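Local coordinates for protein peroxiredoxin (Clostridioides difficile, PDB 6TSB) that is a bifunctional spore-coat protein that probably reduces peroxides and, through the family 18 chitinase domain described here, hydrolyses internal linkages of chitin, at residues P296-D301 with M306-A311; L312-K317 with N340-T345; D200-M205 with R242-A247; V329-S334 with R344-G349. All blocks are in the same frame, centred on the assembly; numbering follows the deposited sequence.

Contact 1 of 4, residues P296-D301 with M306-A311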
loop_
_atom_site.group_PDB
_atom_site.type_symbol
_atom_site.label_atom_id
_atom_site.label_comp_id
_atom_site.label_asym_id
_atom_site.label_seq_id
_atom_site.Cartn_x
_atom_site.Cartn_y
_atom_site.Cartn_z
ATOM N N PRO A 296 1.257 -8.765 -5.036
ATOM C CA PRO A 296 1.890 -8.383 -3.768
ATOM C C PRO A 296 2.897 -9.420 -3.266
ATOM O O PRO A 296 2.858 -10.541 -3.720
ATOM C CB PRO A 296 0.728 -8.310 -2.776
ATOM C CG PRO A 296 -0.273 -9.309 -3.341
ATOM C CD PRO A 296 -0.142 -9.195 -4.846
ATOM N N TYR A 297 3.769 -9.009 -2.354
ATOM C CA TYR A 297 4.723 -9.902 -1.662
ATOM C C TYR A 297 5.145 -9.249 -0.345
ATOM O O TYR A 297 4.798 -8.079 -0.121
ATOM C CB TYR A 297 5.894 -10.239 -2.591
ATOM C CG TYR A 297 6.879 -9.141 -2.923
ATOM C CD1 TYR A 297 6.562 -8.091 -3.779
ATOM C CD2 TYR A 297 8.182 -9.205 -2.440
ATOM C CE1 TYR A 297 7.504 -7.117 -4.108
ATOM C CE2 TYR A 297 9.130 -8.243 -2.755
ATOM C CZ TYR A 297 8.797 -7.194 -3.597
ATOM O OH TYR A 297 9.764 -6.262 -3.891
ATOM N N LEU A 298 5.860 -10.000 0.491
ATOM C CA LEU A 298 6.377 -9.544 1.803
ATOM C C LEU A 298 7.897 -9.746 1.866
ATOM O O LEU A 298 8.389 -10.794 1.365
ATOM C CB LEU A 298 5.695 -10.328 2.928
ATOM C CG LEU A 298 4.170 -10.336 2.913
ATOM C CD1 LEU A 298 3.626 -10.825 4.249
ATOM C CD2 LEU A 298 3.602 -8.970 2.576
ATOM N N VAL A 299 8.593 -8.779 2.478
ATOM C CA VAL A 299 10.038 -8.880 2.834
ATOM C C VAL A 299 10.167 -8.858 4.364
ATOM O O VAL A 299 9.271 -8.304 5.041
ATOM C CB VAL A 299 10.888 -7.775 2.170
ATOM C CG1 VAL A 299 10.907 -7.911 0.650
ATOM C CG2 VAL A 299 10.441 -6.379 2.578
ATOM N N LYS A 300 11.228 -9.488 4.868
ATOM C CA LYS A 300 11.672 -9.412 6.284
ATOM C C LYS A 300 13.161 -9.766 6.344
ATOM O O LYS A 300 13.513 -10.869 5.843
ATOM C CB LYS A 300 10.852 -10.350 7.173
ATOM C CG LYS A 300 10.774 -9.915 8.627
ATOM C CD LYS A 300 10.470 -11.043 9.572
ATOM C CE LYS A 300 10.389 -10.586 11.013
ATOM N NZ LYS A 300 9.688 -11.589 11.847
ATOM N N ASP A 301 13.973 -8.855 6.911
ATOM C CA ASP A 301 15.448 -8.974 7.118
ATOM C C ASP A 301 16.173 -9.013 5.759
ATOM O O ASP A 301 17.053 -9.904 5.571
ATOM C CB ASP A 301 15.783 -10.159 8.034
ATOM C CG ASP A 301 15.375 -9.920 9.480
ATOM O OD1 ASP A 301 14.214 -9.516 9.715
ATOM O OD2 ASP A 301 16.231 -10.112 10.362
ATOM N N MET A 306 7.270 -13.865 1.337
ATOM C CA MET A 306 5.924 -14.425 1.021
ATOM C C MET A 306 5.379 -13.910 -0.325
ATOM O O MET A 306 5.474 -12.693 -0.581
ATOM C CB MET A 306 4.932 -14.042 2.121
ATOM C CG MET A 306 3.621 -14.803 2.051
ATOM S SD MET A 306 3.847 -16.567 2.298
ATOM C CE MET A 306 4.641 -16.600 3.908
ATOM N N SER A 307 4.779 -14.810 -1.124
ATOM C CA SER A 307 4.013 -14.525 -2.367
ATOM C C SER A 307 2.542 -14.920 -2.171
ATOM O O SER A 307 2.266 -16.087 -1.872
ATOM C CB SER A 307 4.614 -15.261 -3.547
ATOM O OG SER A 307 3.910 -14.984 -4.759
ATOM N N TYR A 308 1.618 -13.999 -2.373
ATOM C CA TYR A 308 0.167 -14.266 -2.241
ATOM C C TYR A 308 -0.567 -13.340 -3.205
ATOM O O TYR A 308 0.121 -12.681 -3.998
ATOM C CB TYR A 308 -0.269 -14.133 -0.779
ATOM C CG TYR A 308 -0.184 -12.756 -0.170
ATOM C CD1 TYR A 308 1.041 -12.188 0.147
ATOM C CD2 TYR A 308 -1.329 -12.035 0.135
ATOM C CE1 TYR A 308 1.132 -10.919 0.707
ATOM C CE2 TYR A 308 -1.260 -10.776 0.715
ATOM C CZ TYR A 308 -0.023 -10.214 1.000
ATOM O OH TYR A 308 0.067 -8.970 1.553
ATOM N N ASP A 309 -1.899 -13.364 -3.159
ATOM C CA ASP A 309 -2.830 -12.433 -3.844
ATOM C C ASP A 309 -3.668 -11.668 -2.788
ATOM O O ASP A 309 -4.228 -12.290 -1.828
ATOM C CB ASP A 309 -3.703 -13.200 -4.846
ATOM C CG ASP A 309 -2.972 -13.593 -6.127
ATOM O OD1 ASP A 309 -2.025 -14.427 -6.061
ATOM O OD2 ASP A 309 -3.330 -13.032 -7.184
ATOM N N ASP A 310 -3.767 -10.348 -2.949
ATOM C CA ASP A 310 -4.602 -9.465 -2.085
ATOM C C ASP A 310 -5.683 -8.870 -2.981
ATOM O O ASP A 310 -5.889 -9.419 -4.085
ATOM C CB ASP A 310 -3.750 -8.421 -1.360
ATOM C CG ASP A 310 -3.136 -7.375 -2.275
ATOM O OD1 ASP A 310 -3.279 -7.505 -3.525
ATOM O OD2 ASP A 310 -2.510 -6.434 -1.732
ATOM N N ALA A 311 -6.329 -7.799 -2.540
ATOM C CA ALA A 311 -7.538 -7.250 -3.193
ATOM C C ALA A 311 -7.189 -6.626 -4.561
ATOM O O ALA A 311 -8.048 -6.641 -5.501
ATOM C CB ALA A 311 -8.153 -6.242 -2.271
HETATM O O HOH W 1 3.663 -12.511 -5.331
#

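Contact 2 of 4, residues L312-K317 with N340-T345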
loop_
_atom_site.group_PDB
_atom_site.type_symbol
_atom_site.label_atom_id
_atom_site.label_comp_id
_atom_site.label_asym_id
_atom_site.label_seq_id
_atom_site.Cartn_x
_atom_site.Cartn_y
_atom_site.Cartn_z
ATOM N N LEU A 312 -5.995 -6.036 -4.640
ATOM C CA LEU A 312 -5.481 -5.330 -5.839
ATOM C C LEU A 312 -5.114 -6.367 -6.917
ATOM O O LEU A 312 -5.652 -6.256 -8.034
ATOM C CB LEU A 312 -4.269 -4.470 -5.471
ATOM C CG LEU A 312 -3.600 -3.787 -6.663
ATOM C CD1 LEU A 312 -4.577 -2.814 -7.329
ATOM C CD2 LEU A 312 -2.284 -3.106 -6.268
ATOM N N SER A 313 -4.224 -7.325 -6.626
ATOM C CA SER A 313 -3.851 -8.379 -7.612
ATOM C C SER A 313 -5.083 -9.235 -7.986
ATOM O O SER A 313 -5.115 -9.684 -9.141
ATOM C CB SER A 313 -2.654 -9.185 -7.174
ATOM O OG SER A 313 -3.002 -10.085 -6.139
ATOM N N ILE A 314 -6.132 -9.337 -7.158
ATOM C CA ILE A 314 -7.405 -10.030 -7.564
ATOM C C ILE A 314 -8.240 -9.136 -8.478
ATOM O O ILE A 314 -8.926 -9.670 -9.406
ATOM C CB ILE A 314 -8.253 -10.468 -6.356
ATOM C CG1 ILE A 314 -7.544 -11.551 -5.541
ATOM C CG2 ILE A 314 -9.650 -10.904 -6.787
ATOM C CD1 ILE A 314 -8.165 -11.795 -4.197
ATOM N N PHE A 315 -8.265 -7.831 -8.209
ATOM C CA PHE A 315 -8.938 -6.862 -9.112
ATOM C C PHE A 315 -8.284 -6.914 -10.510
ATOM O O PHE A 315 -8.996 -7.018 -11.511
ATOM C CB PHE A 315 -8.878 -5.461 -8.512
ATOM C CG PHE A 315 -9.244 -4.381 -9.490
ATOM C CD1 PHE A 315 -10.571 -4.118 -9.783
ATOM C CD2 PHE A 315 -8.248 -3.642 -10.121
ATOM C CE1 PHE A 315 -10.907 -3.125 -10.691
ATOM C CE2 PHE A 315 -8.580 -2.649 -11.027
ATOM C CZ PHE A 315 -9.906 -2.393 -11.311
ATOM N N LEU A 316 -6.949 -6.928 -10.554
ATOM C CA LEU A 316 -6.122 -6.959 -11.787
ATOM C C LEU A 316 -6.308 -8.298 -12.535
ATOM O O LEU A 316 -6.566 -8.243 -13.770
ATOM C CB LEU A 316 -4.667 -6.683 -11.388
ATOM C CG LEU A 316 -4.396 -5.251 -10.906
ATOM C CD1 LEU A 316 -2.904 -5.017 -10.715
ATOM C CD2 LEU A 316 -4.976 -4.226 -11.876
ATOM N N LYS A 317 -6.250 -9.439 -11.827
ATOM C CA LYS A 317 -6.563 -10.784 -12.400
ATOM C C LYS A 317 -7.994 -10.805 -12.949
ATOM O O LYS A 317 -8.142 -11.285 -14.081
ATOM C CB LYS A 317 -6.284 -11.890 -11.379
ATOM C CG LYS A 317 -4.843 -12.365 -11.453
ATOM C CD LYS A 317 -4.291 -13.055 -10.216
ATOM C CE LYS A 317 -2.782 -13.128 -10.306
ATOM N NZ LYS A 317 -2.220 -14.138 -9.395
ATOM N N ASN A 340 -14.271 -14.997 3.967
ATOM C CA ASN A 340 -14.757 -14.700 2.585
ATOM C C ASN A 340 -14.311 -13.304 2.138
ATOM O O ASN A 340 -15.039 -12.661 1.378
ATOM C CB ASN A 340 -16.275 -14.867 2.465
ATOM C CG ASN A 340 -16.683 -16.318 2.610
ATOM O OD1 ASN A 340 -15.863 -17.214 2.429
ATOM N ND2 ASN A 340 -17.937 -16.551 2.942
ATOM N N ILE A 341 -13.137 -12.868 2.581
ATOM C CA ILE A 341 -12.593 -11.533 2.226
ATOM C C ILE A 341 -12.089 -11.608 0.779
ATOM O O ILE A 341 -12.539 -10.797 -0.047
ATOM C CB ILE A 341 -11.499 -11.118 3.217
ATOM C CG1 ILE A 341 -12.070 -10.945 4.625
ATOM C CG2 ILE A 341 -10.780 -9.860 2.736
ATOM C CD1 ILE A 341 -11.007 -10.995 5.695
ATOM N N LEU A 342 -11.219 -12.574 0.472
ATOM C CA LEU A 342 -10.731 -12.768 -0.918
ATOM C C LEU A 342 -11.902 -13.147 -1.829
ATOM O O LEU A 342 -12.008 -12.558 -2.886
ATOM C CB LEU A 342 -9.606 -13.802 -0.935
ATOM C CG LEU A 342 -8.389 -13.411 -0.112
ATOM C CD1 LEU A 342 -7.171 -14.242 -0.481
ATOM C CD2 LEU A 342 -8.098 -11.919 -0.231
ATOM N N ALA A 343 -12.781 -14.037 -1.389
ATOM C CA ALA A 343 -13.936 -14.515 -2.166
ATOM C C ALA A 343 -14.756 -13.313 -2.647
ATOM O O ALA A 343 -15.149 -13.291 -3.832
ATOM C CB ALA A 343 -14.757 -15.467 -1.331
ATOM N N ARG A 344 -15.036 -12.369 -1.749
ATOM C CA ARG A 344 -15.874 -11.175 -2.048
ATOM C C ARG A 344 -15.204 -10.373 -3.175
ATOM O O ARG A 344 -15.886 -10.029 -4.162
ATOM C CB ARG A 344 -16.039 -10.320 -0.787
ATOM C CG ARG A 344 -17.245 -9.394 -0.820
ATOM C CD ARG A 344 -17.338 -8.484 0.395
ATOM N NE ARG A 344 -17.929 -7.205 0.029
ATOM C CZ ARG A 344 -17.244 -6.126 -0.363
ATOM N NH1 ARG A 344 -15.922 -6.130 -0.433
ATOM N NH2 ARG A 344 -17.898 -5.025 -0.682
ATOM N N THR A 345 -13.913 -10.095 -3.000
ATOM C CA THR A 345 -13.057 -9.315 -3.923
ATOM C C THR A 345 -13.151 -9.996 -5.288
ATOM O O THR A 345 -13.463 -9.289 -6.261
ATOM C CB THR A 345 -11.598 -9.240 -3.444
ATOM O OG1 THR A 345 -11.519 -8.592 -2.177
ATOM C CG2 THR A 345 -10.689 -8.477 -4.388
#

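Contact 3 of 4, residues D200-M205 with R242-A247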
loop_
_atom_site.group_PDB
_atom_site.type_symbol
_atom_site.label_atom_id
_atom_site.label_comp_id
_atom_site.label_asym_id
_atom_site.label_seq_id
_atom_site.Cartn_x
_atom_site.Cartn_y
_atom_site.Cartn_z
ATOM N N ASP A 200 14.704 35.457 5.680
ATOM C CA ASP A 200 15.336 34.561 4.681
ATOM C C ASP A 200 14.338 33.467 4.313
ATOM O O ASP A 200 14.281 33.085 3.141
ATOM C CB ASP A 200 16.626 33.959 5.223
ATOM C CG ASP A 200 17.703 35.001 5.425
ATOM O OD1 ASP A 200 18.254 35.434 4.437
ATOM O OD2 ASP A 200 17.949 35.392 6.565
ATOM N N TYR A 201 13.539 33.012 5.265
ATOM C CA TYR A 201 12.580 31.913 5.042
ATOM C C TYR A 201 11.341 32.130 5.896
ATOM O O TYR A 201 11.452 32.679 6.995
ATOM C CB TYR A 201 13.217 30.564 5.384
ATOM C CG TYR A 201 14.350 30.163 4.474
ATOM C CD1 TYR A 201 14.098 29.726 3.183
ATOM C CD2 TYR A 201 15.666 30.188 4.897
ATOM C CE1 TYR A 201 15.132 29.380 2.321
ATOM C CE2 TYR A 201 16.710 29.801 4.067
ATOM C CZ TYR A 201 16.437 29.406 2.771
ATOM O OH TYR A 201 17.429 29.005 1.939
ATOM N N PHE A 202 10.202 31.682 5.390
ATOM C CA PHE A 202 8.941 31.526 6.142
ATOM C C PHE A 202 8.745 30.024 6.246
ATOM O O PHE A 202 8.721 29.374 5.175
ATOM C CB PHE A 202 7.776 32.205 5.423
ATOM C CG PHE A 202 6.489 32.152 6.201
ATOM C CD1 PHE A 202 5.691 31.023 6.178
ATOM C CD2 PHE A 202 6.107 33.206 6.999
ATOM C CE1 PHE A 202 4.510 30.958 6.904
ATOM C CE2 PHE A 202 4.924 33.141 7.730
ATOM C CZ PHE A 202 4.127 32.027 7.678
ATOM N N ASN A 203 8.760 29.508 7.474
ATOM C CA ASN A 203 8.706 28.067 7.798
ATOM C C ASN A 203 7.227 27.731 7.942
ATOM O O ASN A 203 6.631 27.904 9.065
ATOM C CB ASN A 203 9.550 27.692 9.030
ATOM C CG ASN A 203 11.039 27.953 8.855
ATOM O OD1 ASN A 203 11.485 28.377 7.772
ATOM N ND2 ASN A 203 11.803 27.751 9.927
ATOM N N LEU A 204 6.642 27.297 6.826
ATOM C CA LEU A 204 5.197 27.024 6.751
ATOM C C LEU A 204 4.921 25.764 7.559
ATOM O O LEU A 204 5.302 24.684 7.111
ATOM C CB LEU A 204 4.763 26.904 5.281
ATOM C CG LEU A 204 3.384 26.281 5.052
ATOM C CD1 LEU A 204 2.309 27.003 5.828
ATOM C CD2 LEU A 204 3.047 26.260 3.571
ATOM N N MET A 205 4.194 25.909 8.649
ATOM C CA MET A 205 3.783 24.789 9.534
ATOM C C MET A 205 2.493 24.180 8.995
ATOM O O MET A 205 1.408 24.385 9.570
ATOM C CB MET A 205 3.639 25.258 10.979
ATOM C CG MET A 205 5.019 25.649 11.546
ATOM S SD MET A 205 5.028 26.057 13.302
ATOM C CE MET A 205 3.701 27.276 13.369
ATOM N N ARG A 242 -0.377 28.844 -1.561
ATOM C CA ARG A 242 -0.958 29.816 -2.528
ATOM C C ARG A 242 -1.348 31.098 -1.776
ATOM O O ARG A 242 -1.028 32.173 -2.290
ATOM C CB ARG A 242 -2.167 29.222 -3.269
ATOM C CG ARG A 242 -1.843 28.025 -4.159
ATOM C CD ARG A 242 -0.599 28.174 -5.030
ATOM N NE ARG A 242 -0.371 26.949 -5.778
ATOM C CZ ARG A 242 0.724 26.662 -6.465
ATOM N NH1 ARG A 242 1.734 27.524 -6.508
ATOM N NH2 ARG A 242 0.803 25.493 -7.095
ATOM N N ASN A 243 -2.025 30.979 -0.622
ATOM C CA ASN A 243 -2.384 32.134 0.234
ATOM C C ASN A 243 -1.135 32.968 0.547
ATOM O O ASN A 243 -1.178 34.211 0.350
ATOM C CB ASN A 243 -3.088 31.664 1.498
ATOM C CG ASN A 243 -4.487 31.158 1.243
ATOM O OD1 ASN A 243 -5.088 31.407 0.191
ATOM N ND2 ASN A 243 -5.035 30.489 2.236
ATOM N N LEU A 244 -0.038 32.336 0.985
ATOM C CA LEU A 244 1.210 33.080 1.307
ATOM C C LEU A 244 1.768 33.734 0.039
ATOM O O LEU A 244 2.292 34.865 0.137
ATOM C CB LEU A 244 2.247 32.155 1.946
ATOM C CG LEU A 244 1.929 31.706 3.370
ATOM C CD1 LEU A 244 2.841 30.581 3.782
ATOM C CD2 LEU A 244 2.045 32.847 4.370
ATOM N N GLU A 245 1.700 33.051 -1.105
ATOM C CA GLU A 245 2.330 33.538 -2.374
ATOM C C GLU A 245 1.606 34.798 -2.879
ATOM O O GLU A 245 2.297 35.735 -3.311
ATOM C CB GLU A 245 2.323 32.440 -3.437
ATOM C CG GLU A 245 3.467 31.441 -3.267
ATOM C CD GLU A 245 3.397 30.241 -4.194
ATOM O OE1 GLU A 245 2.269 29.851 -4.576
ATOM O OE2 GLU A 245 4.460 29.723 -4.537
ATOM N N ASN A 246 0.269 34.804 -2.786
ATOM C CA ASN A 246 -0.637 35.863 -3.290
ATOM C C ASN A 246 -0.643 37.065 -2.333
ATOM O O ASN A 246 -0.918 38.191 -2.846
ATOM C CB ASN A 246 -2.045 35.309 -3.510
ATOM C CG ASN A 246 -2.112 34.412 -4.723
ATOM O OD1 ASN A 246 -1.367 34.611 -5.676
ATOM N ND2 ASN A 246 -2.981 33.418 -4.673
ATOM N N ALA A 247 -0.357 36.845 -1.027
ATOM C CA ALA A 247 -0.128 37.906 -0.007
ATOM C C ALA A 247 1.315 38.465 -0.086
ATOM O O ALA A 247 1.656 39.391 0.682
ATOM C CB ALA A 247 -0.500 37.396 1.370
#

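Contact 4 of 4, residues V329-S334 with R344-G349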
loop_
_atom_site.group_PDB
_atom_site.type_symbol
_atom_site.label_atom_id
_atom_site.label_comp_id
_atom_site.label_asym_id
_atom_site.label_seq_id
_atom_site.Cartn_x
_atom_site.Cartn_y
_atom_site.Cartn_z
ATOM N N VAL A 329 -13.379 -17.150 -13.164
ATOM C CA VAL A 329 -12.268 -17.235 -12.190
ATOM C C VAL A 329 -12.691 -18.250 -11.122
ATOM O O VAL A 329 -13.883 -18.565 -11.024
ATOM C CB VAL A 329 -12.029 -15.822 -11.630
ATOM C CG1 VAL A 329 -13.203 -15.337 -10.807
ATOM C CG2 VAL A 329 -10.750 -15.718 -10.826
ATOM N N PHE A 330 -11.734 -18.742 -10.359
ATOM C CA PHE A 330 -11.924 -19.752 -9.304
ATOM C C PHE A 330 -10.787 -19.543 -8.326
ATOM O O PHE A 330 -9.757 -19.020 -8.753
ATOM C CB PHE A 330 -11.940 -21.186 -9.865
ATOM C CG PHE A 330 -10.608 -21.832 -10.203
ATOM C CD1 PHE A 330 -9.810 -22.387 -9.214
ATOM C CD2 PHE A 330 -10.155 -21.903 -11.527
ATOM C CE1 PHE A 330 -8.614 -23.020 -9.518
ATOM C CE2 PHE A 330 -8.952 -22.522 -11.840
ATOM C CZ PHE A 330 -8.176 -23.075 -10.835
ATOM N N SER A 331 -10.983 -19.963 -7.080
ATOM C CA SER A 331 -9.966 -19.938 -5.997
ATOM C C SER A 331 -9.752 -21.359 -5.501
ATOM O O SER A 331 -10.666 -22.188 -5.613
ATOM C CB SER A 331 -10.367 -19.071 -4.825
ATOM O OG SER A 331 -11.632 -19.461 -4.307
ATOM N N TRP A 332 -8.523 -21.586 -5.065
ATOM C CA TRP A 332 -8.046 -22.692 -4.216
ATOM C C TRP A 332 -7.592 -22.046 -2.911
ATOM O O TRP A 332 -6.552 -21.394 -2.922
ATOM C CB TRP A 332 -6.883 -23.435 -4.892
ATOM C CG TRP A 332 -6.403 -24.551 -4.027
ATOM C CD1 TRP A 332 -5.459 -24.511 -3.041
ATOM C CD2 TRP A 332 -6.967 -25.866 -3.989
ATOM N NE1 TRP A 332 -5.357 -25.733 -2.433
ATOM C CE2 TRP A 332 -6.271 -26.582 -2.996
ATOM C CE3 TRP A 332 -7.970 -26.504 -4.721
ATOM C CZ2 TRP A 332 -6.559 -27.913 -2.710
ATOM C CZ3 TRP A 332 -8.255 -27.818 -4.433
ATOM C CH2 TRP A 332 -7.556 -28.505 -3.443
ATOM N N THR A 333 -8.345 -22.165 -1.806
ATOM C CA THR A 333 -9.654 -22.787 -1.678
ATOM C C THR A 333 -10.438 -21.988 -0.613
ATOM O O THR A 333 -9.777 -21.375 0.222
ATOM C CB THR A 333 -9.461 -24.260 -1.287
ATOM O OG1 THR A 333 -10.748 -24.786 -0.955
ATOM C CG2 THR A 333 -8.469 -24.455 -0.153
ATOM N N SER A 334 -11.776 -21.972 -0.627
ATOM C CA SER A 334 -12.642 -21.270 0.371
ATOM C C SER A 334 -12.170 -21.480 1.824
ATOM O O SER A 334 -12.245 -20.528 2.612
ATOM C CB SER A 334 -14.051 -21.715 0.229
ATOM O OG SER A 334 -14.081 -23.111 0.426
ATOM N N ARG A 344 -15.036 -12.369 -1.749
ATOM C CA ARG A 344 -15.874 -11.175 -2.048
ATOM C C ARG A 344 -15.204 -10.373 -3.175
ATOM O O ARG A 344 -15.886 -10.029 -4.162
ATOM C CB ARG A 344 -16.039 -10.320 -0.787
ATOM C CG ARG A 344 -17.245 -9.394 -0.820
ATOM C CD ARG A 344 -17.338 -8.484 0.395
ATOM N NE ARG A 344 -17.929 -7.205 0.029
ATOM C CZ ARG A 344 -17.244 -6.126 -0.363
ATOM N NH1 ARG A 344 -15.922 -6.130 -0.433
ATOM N NH2 ARG A 344 -17.898 -5.025 -0.682
ATOM N N THR A 345 -13.913 -10.095 -3.000
ATOM C CA THR A 345 -13.057 -9.315 -3.923
ATOM C C THR A 345 -13.151 -9.996 -5.288
ATOM O O THR A 345 -13.463 -9.289 -6.261
ATOM C CB THR A 345 -11.598 -9.240 -3.444
ATOM O OG1 THR A 345 -11.519 -8.592 -2.177
ATOM C CG2 THR A 345 -10.689 -8.477 -4.388
ATOM N N MET A 346 -12.921 -11.316 -5.327
ATOM C CA MET A 346 -12.976 -12.138 -6.559
ATOM C C MET A 346 -14.396 -12.080 -7.157
ATOM O O MET A 346 -14.528 -11.879 -8.382
ATOM C CB MET A 346 -12.546 -13.575 -6.245
ATOM C CG MET A 346 -12.528 -14.460 -7.449
ATOM S SD MET A 346 -11.857 -16.086 -7.078
ATOM C CE MET A 346 -13.340 -16.805 -6.372
ATOM N N SER A 347 -15.453 -12.159 -6.356
ATOM C CA SER A 347 -16.836 -12.143 -6.908
ATOM C C SER A 347 -17.186 -10.752 -7.462
ATOM O O SER A 347 -17.867 -10.649 -8.517
ATOM C CB SER A 347 -17.845 -12.569 -5.890
ATOM O OG SER A 347 -19.125 -12.653 -6.516
ATOM N N ILE A 348 -16.780 -9.703 -6.751
ATOM C CA ILE A 348 -17.109 -8.304 -7.148
ATOM C C ILE A 348 -16.249 -7.956 -8.382
ATOM O O ILE A 348 -16.797 -7.335 -9.331
ATOM C CB ILE A 348 -16.947 -7.345 -5.940
ATOM C CG1 ILE A 348 -17.961 -7.646 -4.828
ATOM C CG2 ILE A 348 -17.043 -5.892 -6.372
ATOM C CD1 ILE A 348 -19.400 -7.764 -5.303
ATOM N N GLY A 349 -14.994 -8.424 -8.401
ATOM C CA GLY A 349 -14.017 -8.257 -9.498
ATOM C C GLY A 349 -14.599 -8.606 -10.859
ATOM O O GLY A 349 -14.301 -7.855 -11.836
#

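Contact 1 of 4, residues P296-D301 with M306-A311
Leu-298 and Met-306 form a hydrogen-bonded antiparallel pair in a beta hairpin of strands 295-300 and 303-307, part of a three-stranded antiparallel sheet inserted before helix 311-323, as in many family 18 chitinases. Leu-298 N donates to Met-306 O over 2.9 Å, in the carbonyl plane, while the return bond from Met-306 N to Leu-298 O is longer, 3.3 Å, and bent to 141°. Their side chains lie side by side, Leu-298 CG 3.9 Å from Met-306 CB. The ring of Tyr-308, just past the strand, crosses Leu-298 at about a right angle; its CG stands between the backbone N and the carbonyl carbon (chi1 66°), bringing the ring back toward Pro-296 and Leu-298. Leu-298 CD2 sits at its edge, 3.7 Å from CE1, and Pro-296 CB over one face, 4.2 Å above the plane. Pro-296 CG also lies 3.5 Å from OD1 of Asp-310, the N-cap residue of helix 311-323, which caps by accepting from Ser-313 N at OD1; OD2 bonds Tyr-287 OH. A water joins Pro-296 O to Ser-307 OG, itself bonded to Gln-222 N of the second subunit. Strand 286-290 flanks strand 295-300, and the second subunit packs on Met-306 and Tyr-308.

Contact 2 of 4, residues L312-K317 with N340-T345
Ile-341 O is gripped twice by Thr-345, the residue whose methyl meets Ile-314: by a side-chain bond from Thr-345 OG1 at 3.2 Å, arriving 31° out of the carbonyl plane, and by a weak backbone bond from Thr-345 N. With OG1 held in this way, CG2 stands opposite the backbone N about the first torsion (chi1 -61° to OG1) and is presented to helix 311-323. It touches Ile-314 CG2 at 3.6 Å, the two side chains crossing at about a right angle. The other branch of Ile-314 does separate work: its CD1 end lies 4.0 Å from Leu-342 CD2, one turn earlier on the facing helix. Ile-314 is thus divided between two neighbours, and no hydrogen bond joins segments 312-317 and 340-345. The start of helix 341-351 is held by Asp-337, whose OD1 accepts from Leu-342 N and OD2 from Ala-343 N. Leu-356 of helix 353-361 packs on Thr-345, and Phe-260 of the second subunit on Leu-342. Strand 328-332 lies between these two helices in the chain and pairs with the second subunit, an order consistent with the last two outer helices of a TIM barrel.

Contact 3 of 4, residues D200-M205 with R242-A247
The ring of Phe-202 receives one methyl of Leu-244, CD2, over one face. Leu-244 CD2 stands 4.2 Å from the ring centroid and 22° off the normal, a CH-pi contact displaced toward the rim, while the other methyl, Leu-244 CD1, reaches the rim atom CE1 of Phe-202 at 3.6 Å. The two side chains cross at about a right angle. Phe-202 is swung out to meet the helix by a first torsion of -176°, which sets CG opposite the backbone N. Leu-204, two residues along the same strand, adds its CD1 to the second of these methyls, 4.2 Å from Leu-244 CD1. Strand 201-204, helix 237-246 and the parallel strand 254-264 make a beta-alpha-beta unit of the TIM barrel, and this is the strand-to-helix layer of that unit. Ile-254 packs on both leucines, and Met-249 on Phe-202. Within the helix, Arg-242 NH1 forms a salt bridge one turn long with Glu-245 OE1, at 3.1 Å and 155°; Glu-245 OE1 accepts through its syn lone pair. Asn-243 ND2 bonds to Gly-181 O. Tyr-320 of the second subunit lies against Arg-242, and Leu-326 of that subunit against Glu-245.

Contact 4 of 4, residues V329-S334 with R344-G349
Met-346 reaches from its helix to the strand and brings three successive atoms to it. CG lies 3.5 Å from Val-329 CG1; SD follows, with Met-346 SD 3.9 Å from Val-329 CG2 and 3.8 Å from Phe-330 C; CE ends 3.8 Å from Ser-331 OG. The chain runs extended to the sulfur, then bends at chi3 (81°), which turns the terminal methyl along the strand toward Ser-331. Val-329 and Ser-331 are alternate residues, both directed at the helix, whereas Phe-330 between them points away. The axes of the short segments 329-332 and 344-349 run nearly antiparallel, at 172°, and approach to 9.4 Å, a spacing bridged by the Met-346 side chain. Ile-314 touches Met-346 from within the chain, and Ala-39 of the second subunit from without. The strand forms a parallel ladder with a strand of that subunit, consistent with an exchanged eighth barrel strand. Just beyond, the peptide between Trp-332 and Thr-333 is cis, as in other family 18 chitinases. Ser-331 OG is bonded to Glu-40 of the second subunit; no hydrogen bond crosses to Met-346, and the contact there is van der Waals packing of a thioether against mostly apolar atoms.

In the fold
Contacts 1, 2 and 4 form one continuous cluster. Contacts 2 and 4 share helix 341-351, their centres about 6 Å apart, and Ile-314 CG2 touches Met-346 CA at 3.6 Å. Contact 1 joins contact 2 through a salt bridge of 2.7 Å between Asp-309 OD2 and Lys-317 NZ. Contact 3 stands apart in its own chain, its centre about 42 to 51 Å from the centres of the others, on the opposite side of the chain's centre. The dimer closes this gap: Phe-330 of contact 4 packs on Leu-204 of the second subunit, a contact 3 residue. Barrel elements separated within a chain therefore meet between chains. The side chain of Leu-204 lies about 8 Å from a bound PEG molecule.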